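Side-chain contact in N-acetylneuraminic acid (Sialic acid) synthetase (Leptospira borgpetersenii serovar Hardjo-bovis, PDB 6NCS), which probably catalyses the synthesis of a sialic acid or its 9-phosphate, and binds a manganese ion: residues R45-A50 / K99-F104. Residues are numbered along the deposited sequence; the frame is centred on the assembly and turned at random.
Sequences RMIDEA and KNILFF
Ile101 lays both arms of its side chain against helix 40-52, on the outside of the TIM-type barrel of the NeuB family, where the turn after helix 86-98 leads into strand 102-107. Asn100 ends helix 86-98 as the C-prime residue of a Schellman motif, with Ile101 N bonded to Ser96 O. From there Ile101 CG2 meets Ile47 CG2 at 3.9 Å, methyl to methyl, and Ile101 CD1 reaches Ala50 CB, 3.8 Å away, about one turn further along the helix. The reach comes from an extended chain: CG1 stands opposite the backbone N (chi1 -176°) and CD1 continues the line. Ile47 also touches Leu92 and Ser96 of helix 86-98 and Phe60 of strand 57-62, which places the apolar patch between two barrel helices and the strands they cover.

Toward the more open side, Lys99 and Asp48 add a charged pair to the apolar contact. The lysine chain bends at chi2 (-50°) and again at chi4 and passes at a slant across the aspartate, with Lys99 CE 3.7 Å from Asp48 OD1, while NZ forms a long salt bridge of 3.6 Å to the same oxygen. Arg95 of helix 86-98 is the stronger partner of OD1, through NH1, so this one oxygen faces two cations, which would probably favour the ionised carboxylate. The ammonium group is also linked to the helix backbone through a water that accepts from Lys99 NZ at 2.8 Å and donates to Asp48 O, likewise at 2.8 Å.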
loop_
_atom_site.group_PDB
_atom_site.type_symbol
_atom_site.label_atom_id
_atom_site.label_comp_id
_atom_site.label_asym_id
_atom_site.label_seq_id
_atom_site.Cartn_x
_atom_site.Cartn_y
_atom_site.Cartn_z
ATOM N N ARG A 45 -12.977 -5.883 -31.033
ATOM C CA ARG A 45 -12.341 -7.031 -30.398
ATOM C C ARG A 45 -11.759 -6.660 -29.042
ATOM O O ARG A 45 -11.809 -7.455 -28.096
ATOM C CB ARG A 45 -11.243 -7.590 -31.307
ATOM C CG ARG A 45 -10.421 -8.690 -30.674
ATOM C CD ARG A 45 -9.334 -9.184 -31.615
ATOM N NE ARG A 45 -8.442 -10.119 -30.942
ATOM C CZ ARG A 45 -7.235 -10.447 -31.383
ATOM N NH1 ARG A 45 -6.768 -9.907 -32.506
ATOM N NH2 ARG A 45 -6.497 -11.311 -30.699
ATOM N N MET A 46 -11.200 -5.453 -28.928
ATOM C CA MET A 46 -10.650 -5.023 -27.646
ATOM C C MET A 46 -11.743 -4.956 -26.588
ATOM O O MET A 46 -11.528 -5.350 -25.432
ATOM C CB MET A 46 -9.949 -3.671 -27.808
ATOM C CG MET A 46 -8.707 -3.738 -28.693
ATOM S SD MET A 46 -7.944 -2.109 -28.936
ATOM C CE MET A 46 -7.089 -1.896 -27.361
ATOM N N ILE A 47 -12.933 -4.490 -26.978
ATOM C CA ILE A 47 -14.061 -4.451 -26.048
ATOM C C ILE A 47 -14.423 -5.859 -25.596
ATOM O O ILE A 47 -14.588 -6.121 -24.398
ATOM C CB ILE A 47 -15.273 -3.762 -26.693
ATOM C CG1 ILE A 47 -15.000 -2.286 -26.988
ATOM C CG2 ILE A 47 -16.492 -3.911 -25.789
ATOM C CD1 ILE A 47 -16.103 -1.645 -27.849
ATOM N N ASP A 48 -14.600 -6.776 -26.555
ATOM C CA ASP A 48 -14.955 -8.156 -26.216
ATOM C C ASP A 48 -13.991 -8.746 -25.199
ATOM O O ASP A 48 -14.408 -9.333 -24.192
ATOM C CB ASP A 48 -14.955 -9.038 -27.469
ATOM C CG ASP A 48 -15.994 -8.629 -28.496
ATOM O OD1 ASP A 48 -16.889 -7.818 -28.188
ATOM O OD2 ASP A 48 -15.903 -9.141 -29.632
ATOM N N GLU A 49 -12.684 -8.606 -25.445
ATOM C CA GLU A 49 -11.723 -9.286 -24.592
ATOM C C GLU A 49 -11.519 -8.560 -23.264
ATOM O O GLU A 49 -11.174 -9.202 -22.260
ATOM C CB GLU A 49 -10.408 -9.475 -25.353
ATOM C CG GLU A 49 -10.639 -10.311 -26.610
ATOM C CD GLU A 49 -9.378 -10.894 -27.218
ATOM O OE1 GLU A 49 -8.369 -11.040 -26.501
ATOM O OE2 GLU A 49 -9.403 -11.223 -28.424
ATOM N N ALA A 50 -11.748 -7.242 -23.232
ATOM C CA ALA A 50 -11.732 -6.515 -21.962
ATOM C C ALA A 50 -12.918 -6.907 -21.098
ATOM O O ALA A 50 -12.803 -6.987 -19.867
ATOM C CB ALA A 50 -11.746 -5.005 -22.205
ATOM N N LYS A 99 -21.813 -6.247 -24.071
ATOM C CA LYS A 99 -20.867 -7.076 -23.335
ATOM C C LYS A 99 -20.787 -6.714 -21.855
ATOM O O LYS A 99 -19.937 -7.259 -21.143
ATOM C CB LYS A 99 -19.483 -6.985 -23.983
ATOM C CG LYS A 99 -19.405 -7.598 -25.388
ATOM C CD LYS A 99 -19.991 -8.993 -25.412
ATOM C CE LYS A 99 -19.670 -9.717 -26.708
ATOM N NZ LYS A 99 -18.459 -10.577 -26.564
ATOM N N ASN A 100 -21.647 -5.803 -21.390
ATOM C CA ASN A 100 -21.709 -5.410 -19.981
ATOM C C ASN A 100 -20.374 -4.862 -19.480
ATOM O O ASN A 100 -19.896 -5.232 -18.408
ATOM C CB ASN A 100 -22.163 -6.579 -19.101
ATOM C CG ASN A 100 -23.547 -7.065 -19.447
ATOM O OD1 ASN A 100 -24.467 -6.269 -19.631
ATOM N ND2 ASN A 100 -23.702 -8.378 -19.545
ATOM N N ILE A 101 -19.767 -3.973 -20.262
ATOM C CA ILE A 101 -18.602 -3.230 -19.811
ATOM C C ILE A 101 -18.892 -1.763 -20.095
ATOM O O ILE A 101 -19.570 -1.439 -21.076
ATOM C CB ILE A 101 -17.295 -3.714 -20.487
ATOM C CG1 ILE A 101 -16.079 -2.973 -19.919
ATOM C CG2 ILE A 101 -17.365 -3.580 -22.002
ATOM C CD1 ILE A 101 -14.729 -3.602 -20.294
ATOM N N LEU A 102 -18.461 -0.880 -19.203
ATOM C CA LEU A 102 -18.751 0.539 -19.394
ATOM C C LEU A 102 -17.853 1.131 -20.483
ATOM O O LEU A 102 -16.647 0.889 -20.502
ATOM C CB LEU A 102 -18.577 1.288 -18.075
ATOM C CG LEU A 102 -18.895 2.783 -18.050
ATOM C CD1 LEU A 102 -20.156 3.090 -18.840
ATOM C CD2 LEU A 102 -19.056 3.223 -16.604
ATOM N N PHE A 103 -18.446 1.892 -21.408
ATOM C CA PHE A 103 -17.692 2.604 -22.443
ATOM C C PHE A 103 -17.559 4.071 -22.053
ATOM O O PHE A 103 -18.543 4.686 -21.643
ATOM C CB PHE A 103 -18.396 2.507 -23.806
ATOM C CG PHE A 103 -17.902 3.504 -24.826
ATOM C CD1 PHE A 103 -16.840 3.192 -25.668
ATOM C CD2 PHE A 103 -18.489 4.763 -24.940
ATOM C CE1 PHE A 103 -16.381 4.104 -26.601
ATOM C CE2 PHE A 103 -18.023 5.679 -25.872
ATOM C CZ PHE A 103 -16.973 5.350 -26.695
ATOM N N PHE A 104 -16.360 4.639 -22.189
ATOM C CA PHE A 104 -16.235 6.098 -22.170
ATOM C C PHE A 104 -14.964 6.487 -22.915
ATOM O O PHE A 104 -14.306 5.653 -23.538
ATOM C CB PHE A 104 -16.322 6.684 -20.744
ATOM C CG PHE A 104 -15.148 6.396 -19.829
ATOM C CD1 PHE A 104 -14.826 5.099 -19.435
ATOM C CD2 PHE A 104 -14.440 7.450 -19.260
ATOM C CE1 PHE A 104 -13.766 4.866 -18.549
ATOM C CE2 PHE A 104 -13.402 7.220 -18.364
ATOM C CZ PHE A 104 -13.060 5.931 -18.018
HETATM O O HOH W 1 -16.877 -10.621 -24.302
#